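Local coordinates for immunoreactive 84kD antigen PG93 (Porphyromonas gingivalis, PDB 5M11), which is an essential bacterial surface component of the type-IX secretion system and binds zinc and calcium ions, at residues Asn472-Leu486 with Thr532-Met546. Numbering follows the deposited sequence.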
loop_
_atom_site.group_PDB
_atom_site.type_symbol
_atom_site.label_atom_id
_atom_site.label_comp_id
_atom_site.label_asym_id
_atom_site.label_seq_id
_atom_site.Cartn_x
_atom_site.Cartn_y
_atom_site.Cartn_z
ATOM N N ASN A 472 6.034 -17.546 -11.581
ATOM C CA ASN A 472 5.759 -18.278 -10.346
ATOM C C ASN A 472 5.503 -19.767 -10.638
ATOM O O ASN A 472 5.114 -20.128 -11.749
ATOM C CB ASN A 472 4.582 -17.643 -9.601
ATOM C CG ASN A 472 4.726 -16.159 -9.365
ATOM O OD1 ASN A 472 4.150 -15.329 -10.092
ATOM N ND2 ASN A 472 5.519 -15.798 -8.365
ATOM N N MET A 473 5.734 -20.627 -9.646
ATOM C CA MET A 473 5.567 -22.057 -9.865
ATOM C C MET A 473 4.374 -22.633 -9.110
ATOM O O MET A 473 4.196 -22.359 -7.919
ATOM C CB MET A 473 6.856 -22.803 -9.456
ATOM C CG MET A 473 6.858 -24.295 -9.766
ATOM S SD MET A 473 8.384 -25.094 -9.199
ATOM C CE MET A 473 9.579 -24.350 -10.301
ATOM N N ILE A 474 3.565 -23.448 -9.797
ATOM C CA ILE A 474 2.504 -24.169 -9.115
ATOM C C ILE A 474 2.788 -25.639 -9.360
ATOM O O ILE A 474 3.207 -25.995 -10.462
ATOM C CB ILE A 474 1.043 -23.737 -9.394
ATOM C CG1 ILE A 474 0.560 -24.089 -10.799
ATOM C CG2 ILE A 474 0.858 -22.258 -9.095
ATOM C CD1 ILE A 474 -0.898 -24.050 -10.906
ATOM N N ILE A 475 2.699 -26.460 -8.305
ATOM C CA ILE A 475 2.969 -27.897 -8.365
ATOM C C ILE A 475 1.630 -28.627 -8.118
ATOM O O ILE A 475 1.126 -28.624 -6.995
ATOM C CB ILE A 475 4.104 -28.313 -7.359
ATOM C CG1 ILE A 475 5.416 -27.552 -7.605
ATOM C CG2 ILE A 475 4.340 -29.821 -7.325
ATOM C CD1 ILE A 475 6.474 -27.659 -6.447
ATOM N N LEU A 476 1.053 -29.221 -9.171
ATOM C CA LEU A 476 -0.207 -29.967 -9.101
ATOM C C LEU A 476 -0.044 -31.261 -8.280
ATOM O O LEU A 476 1.087 -31.773 -8.212
ATOM C CB LEU A 476 -0.714 -30.299 -10.518
ATOM C CG LEU A 476 -1.850 -29.414 -10.997
ATOM C CD1 LEU A 476 -1.336 -28.241 -11.770
ATOM C CD2 LEU A 476 -2.818 -30.179 -11.825
ATOM N N PRO A 477 -1.155 -31.815 -7.677
ATOM C CA PRO A 477 -1.042 -33.046 -6.869
ATOM C C PRO A 477 -0.340 -34.229 -7.549
ATOM O O PRO A 477 0.361 -34.965 -6.859
ATOM C CB PRO A 477 -2.502 -33.382 -6.566
ATOM C CG PRO A 477 -3.152 -32.070 -6.478
ATOM C CD PRO A 477 -2.543 -31.305 -7.624
ATOM N N ASN A 478 -0.470 -34.381 -8.877
ATOM C CA ASN A 478 0.191 -35.459 -9.629
ATOM C C ASN A 478 1.716 -35.211 -9.842
ATOM O O ASN A 478 2.399 -36.040 -10.451
ATOM C CB ASN A 478 -0.497 -35.647 -10.984
ATOM C CG ASN A 478 -0.365 -34.472 -11.917
ATOM O OD1 ASN A 478 -0.234 -33.316 -11.507
ATOM N ND2 ASN A 478 -0.439 -34.742 -13.192
ATOM N N GLY A 479 2.219 -34.073 -9.369
ATOM C CA GLY A 479 3.638 -33.737 -9.476
ATOM C C GLY A 479 4.046 -32.812 -10.603
ATOM O O GLY A 479 5.197 -32.367 -10.636
ATOM N N ASP A 480 3.122 -32.527 -11.544
ATOM C CA ASP A 480 3.361 -31.613 -12.665
ATOM C C ASP A 480 3.715 -30.227 -12.135
ATOM O O ASP A 480 3.150 -29.792 -11.122
ATOM C CB ASP A 480 2.115 -31.529 -13.570
ATOM C CG ASP A 480 1.847 -32.738 -14.438
ATOM O OD1 ASP A 480 2.302 -33.850 -14.073
ATOM O OD2 ASP A 480 1.149 -32.583 -15.464
ATOM N N LYS A 481 4.658 -29.545 -12.791
ATOM C CA LYS A 481 5.077 -28.216 -12.356
ATOM C C LYS A 481 4.797 -27.238 -13.461
ATOM O O LYS A 481 5.239 -27.453 -14.589
ATOM C CB LYS A 481 6.562 -28.206 -11.943
ATOM C CG LYS A 481 6.835 -29.053 -10.706
ATOM C CD LYS A 481 8.206 -29.685 -10.721
ATOM C CE LYS A 481 8.417 -30.609 -9.540
ATOM N NZ LYS A 481 7.931 -31.986 -9.811
ATOM N N TRP A 482 4.003 -26.198 -13.157
ATOM C CA TRP A 482 3.644 -25.136 -14.107
ATOM C C TRP A 482 4.418 -23.907 -13.754
ATOM O O TRP A 482 4.399 -23.488 -12.593
ATOM C CB TRP A 482 2.124 -24.835 -14.112
ATOM C CG TRP A 482 1.237 -25.964 -14.572
ATOM C CD1 TRP A 482 1.289 -27.262 -14.165
ATOM C CD2 TRP A 482 0.092 -25.864 -15.440
ATOM N NE1 TRP A 482 0.309 -27.996 -14.795
ATOM C CE2 TRP A 482 -0.462 -27.158 -15.553
ATOM C CE3 TRP A 482 -0.503 -24.811 -16.157
ATOM C CZ2 TRP A 482 -1.574 -27.431 -16.350
ATOM C CZ3 TRP A 482 -1.607 -25.081 -16.941
ATOM C CH2 TRP A 482 -2.127 -26.381 -17.043
ATOM N N VAL A 483 5.156 -23.357 -14.724
ATOM C CA VAL A 483 5.921 -22.120 -14.526
ATOM C C VAL A 483 5.569 -21.161 -15.664
ATOM O O VAL A 483 5.723 -21.549 -16.814
ATOM C CB VAL A 483 7.472 -22.304 -14.395
ATOM C CG1 VAL A 483 8.090 -21.135 -13.648
ATOM C CG2 VAL A 483 7.850 -23.603 -13.694
ATOM N N ASN A 484 5.109 -19.927 -15.349
ATOM C CA ASN A 484 4.812 -18.889 -16.353
ATOM C C ASN A 484 6.107 -18.193 -16.819
ATOM O O ASN A 484 7.079 -18.164 -16.073
ATOM C CB ASN A 484 3.776 -17.847 -15.858
ATOM C CG ASN A 484 4.042 -17.141 -14.541
ATOM O OD1 ASN A 484 4.030 -17.730 -13.456
ATOM N ND2 ASN A 484 4.092 -15.828 -14.587
ATOM N N ILE A 485 6.132 -17.674 -18.066
ATOM C CA ILE A 485 7.315 -16.979 -18.621
ATOM C C ILE A 485 7.074 -15.474 -18.576
ATOM O O ILE A 485 6.180 -14.970 -19.265
ATOM C CB ILE A 485 7.737 -17.430 -20.069
ATOM C CG1 ILE A 485 7.497 -18.957 -20.340
ATOM C CG2 ILE A 485 9.186 -17.004 -20.410
ATOM C CD1 ILE A 485 8.328 -19.959 -19.641
ATOM N N LEU A 486 7.858 -14.762 -17.762
ATOM C CA LEU A 486 7.725 -13.315 -17.675
ATOM C C LEU A 486 8.526 -12.606 -18.775
ATOM O O LEU A 486 8.090 -11.547 -19.228
ATOM C CB LEU A 486 8.148 -12.794 -16.301
ATOM C CG LEU A 486 7.145 -12.911 -15.152
ATOM C CD1 LEU A 486 7.689 -12.244 -13.924
ATOM C CD2 LEU A 486 5.794 -12.288 -15.497
ATOM N N THR A 532 1.460 -11.993 -22.000
ATOM C CA THR A 532 2.165 -12.470 -20.811
ATOM C C THR A 532 1.160 -13.063 -19.833
ATOM O O THR A 532 0.050 -12.548 -19.739
ATOM C CB THR A 532 2.989 -11.336 -20.154
ATOM O OG1 THR A 532 3.818 -10.718 -21.142
ATOM C CG2 THR A 532 3.878 -11.844 -19.004
ATOM N N ILE A 533 1.558 -14.148 -19.114
ATOM C CA ILE A 533 0.802 -14.823 -18.048
ATOM C C ILE A 533 1.382 -14.347 -16.727
ATOM O O ILE A 533 2.566 -14.567 -16.468
ATOM C CB ILE A 533 0.847 -16.373 -18.174
ATOM C CG1 ILE A 533 0.392 -16.870 -19.565
ATOM C CG2 ILE A 533 0.062 -17.049 -17.035
ATOM C CD1 ILE A 533 -1.060 -16.546 -19.949
ATOM N N TYR A 534 0.574 -13.656 -15.910
ATOM C CA TYR A 534 1.078 -13.075 -14.658
ATOM C C TYR A 534 0.717 -13.886 -13.440
ATOM O O TYR A 534 1.495 -13.899 -12.488
ATOM C CB TYR A 534 0.568 -11.637 -14.467
ATOM C CG TYR A 534 0.879 -10.692 -15.606
ATOM C CD1 TYR A 534 2.187 -10.286 -15.864
ATOM C CD2 TYR A 534 -0.136 -10.162 -16.393
ATOM C CE1 TYR A 534 2.478 -9.400 -16.900
ATOM C CE2 TYR A 534 0.144 -9.285 -17.442
ATOM C CZ TYR A 534 1.454 -8.905 -17.689
ATOM O OH TYR A 534 1.745 -8.049 -18.726
ATOM N N ALA A 535 -0.452 -14.540 -13.458
ATOM C CA ALA A 535 -0.962 -15.313 -12.337
ATOM C C ALA A 535 -1.484 -16.667 -12.766
ATOM O O ALA A 535 -1.940 -16.798 -13.895
ATOM C CB ALA A 535 -2.074 -14.534 -11.660
ATOM N N MET A 536 -1.443 -17.665 -11.846
ATOM C CA MET A 536 -1.912 -19.064 -11.994
ATOM C C MET A 536 -2.466 -19.606 -10.682
ATOM O O MET A 536 -1.846 -19.378 -9.641
ATOM C CB MET A 536 -0.773 -19.977 -12.422
ATOM C CG MET A 536 -0.333 -19.766 -13.812
ATOM S SD MET A 536 1.106 -20.782 -14.108
ATOM C CE MET A 536 1.313 -20.421 -15.701
ATOM N N ALA A 537 -3.597 -20.347 -10.718
ATOM C CA ALA A 537 -4.209 -20.906 -9.512
ATOM C C ALA A 537 -4.921 -22.190 -9.801
ATOM O O ALA A 537 -5.668 -22.245 -10.775
ATOM C CB ALA A 537 -5.199 -19.910 -8.919
ATOM N N VAL A 538 -4.759 -23.212 -8.943
ATOM C CA VAL A 538 -5.476 -24.472 -9.141
ATOM C C VAL A 538 -6.769 -24.454 -8.276
ATOM O O VAL A 538 -6.727 -24.236 -7.058
ATOM C CB VAL A 538 -4.603 -25.759 -8.970
ATOM C CG1 VAL A 538 -4.395 -26.162 -7.519
ATOM C CG2 VAL A 538 -5.172 -26.921 -9.787
ATOM N N ASP A 539 -7.919 -24.623 -8.921
ATOM C CA ASP A 539 -9.145 -24.620 -8.147
ATOM C C ASP A 539 -9.448 -26.046 -7.663
ATOM O O ASP A 539 -8.617 -26.939 -7.852
ATOM C CB ASP A 539 -10.295 -23.983 -8.939
ATOM C CG ASP A 539 -10.971 -24.802 -10.013
ATOM O OD1 ASP A 539 -10.546 -25.960 -10.243
ATOM O OD2 ASP A 539 -11.936 -24.287 -10.626
ATOM N N HIS A 540 -10.615 -26.265 -7.032
ATOM C CA HIS A 540 -10.985 -27.587 -6.521
ATOM C C HIS A 540 -11.380 -28.566 -7.644
ATOM O O HIS A 540 -11.301 -29.776 -7.428
ATOM C CB HIS A 540 -12.125 -27.485 -5.503
ATOM C CG HIS A 540 -11.856 -26.560 -4.362
ATOM N ND1 HIS A 540 -12.889 -25.904 -3.713
ATOM C CD2 HIS A 540 -10.684 -26.196 -3.794
ATOM C CE1 HIS A 540 -12.317 -25.180 -2.765
ATOM N NE2 HIS A 540 -10.990 -25.311 -2.782
ATOM N N ASN A 541 -11.780 -28.047 -8.836
ATOM C CA ASN A 541 -12.191 -28.838 -10.011
ATOM C C ASN A 541 -10.978 -29.249 -10.902
ATOM O O ASN A 541 -11.154 -29.557 -12.095
ATOM C CB ASN A 541 -13.219 -28.054 -10.849
ATOM C CG ASN A 541 -14.540 -27.791 -10.173
ATOM O OD1 ASN A 541 -15.038 -28.599 -9.378
ATOM N ND2 ASN A 541 -15.167 -26.669 -10.526
ATOM N N GLY A 542 -9.779 -29.246 -10.308
ATOM C CA GLY A 542 -8.526 -29.578 -10.976
ATOM C C GLY A 542 -8.189 -28.714 -12.178
ATOM O O GLY A 542 -7.489 -29.177 -13.090
ATOM N N SER A 543 -8.709 -27.446 -12.189
ATOM C CA SER A 543 -8.521 -26.434 -13.240
ATOM C C SER A 543 -7.420 -25.436 -12.883
ATOM O O SER A 543 -7.324 -25.032 -11.714
ATOM C CB SER A 543 -9.812 -25.661 -13.486
ATOM O OG SER A 543 -10.936 -26.502 -13.653
ATOM N N VAL A 544 -6.590 -25.025 -13.876
ATOM C CA VAL A 544 -5.558 -24.034 -13.596
ATOM C C VAL A 544 -5.997 -22.731 -14.235
ATOM O O VAL A 544 -5.882 -22.549 -15.440
ATOM C CB VAL A 544 -4.096 -24.431 -13.917
ATOM C CG1 VAL A 544 -3.160 -23.235 -13.773
ATOM C CG2 VAL A 544 -3.638 -25.535 -12.980
ATOM N N TRP A 545 -6.560 -21.853 -13.410
ATOM C CA TRP A 545 -7.027 -20.557 -13.834
ATOM C C TRP A 545 -5.840 -19.655 -13.925
ATOM O O TRP A 545 -5.089 -19.537 -12.954
ATOM C CB TRP A 545 -8.078 -20.011 -12.857
ATOM C CG TRP A 545 -9.354 -20.777 -12.918
ATOM C CD1 TRP A 545 -9.691 -21.867 -12.168
ATOM C CD2 TRP A 545 -10.397 -20.618 -13.890
ATOM N NE1 TRP A 545 -10.908 -22.368 -12.582
ATOM C CE2 TRP A 545 -11.361 -21.623 -13.641
ATOM C CE3 TRP A 545 -10.647 -19.677 -14.905
ATOM C CZ2 TRP A 545 -12.556 -21.707 -14.357
ATOM C CZ3 TRP A 545 -11.815 -19.788 -15.643
ATOM C CH2 TRP A 545 -12.762 -20.782 -15.353
ATOM N N MET A 546 -5.619 -19.062 -15.105
ATOM C CA MET A 546 -4.499 -18.140 -15.263
ATOM C C MET A 546 -4.972 -16.779 -15.730
ATOM O O MET A 546 -5.970 -16.666 -16.449
ATOM C CB MET A 546 -3.368 -18.674 -16.153
ATOM C CG MET A 546 -3.806 -19.327 -17.406
ATOM S SD MET A 546 -2.497 -20.472 -17.860
ATOM C CE MET A 546 -3.233 -21.970 -17.384
#
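V544 lies over one face of the W482 indole, its CB 4.2 Å from the centroid of the six-membered ring and 19° off the ring normal, a CH-pi contact. M546 comes to the edge of the same ring, near its plane, and its side chain crosses that of W482 at about a right angle. Around V544 the packing is aliphatic: I474 meets it tip to tip, CD1 standing 3.7 Å from V544 CG1, while L476 CD1 touches CG2. M536, its chain extended beyond CG, brings SD against W482 CB and ends with CE 3.6 Å from N484 CB. Near the open end of the 472-475/481-485 hairpin, L486 CD2 rests on T532 CG2 and approaches the Y534 ring obliquely. The hydrogen bond across the contact is weak: N484 ND2 to I533 O, 2.7 Å, N-H...O angle 128°. CG of N484 sits between its backbone N and carbonyl carbon (chi1 53°), letting the amide reach both I533 O and N472 N, which donates to OD1 (2.8 Å) from above the side-chain carbonyl plane. Each hairpin is formed by the first two strands of its antiparallel sheet, consistent with consecutive beta-propeller blades packed face to face. Side chains, not shared backbone bonds, join the sheets: a largely apolar interface, with N484 bridging polar backbone groups at one end.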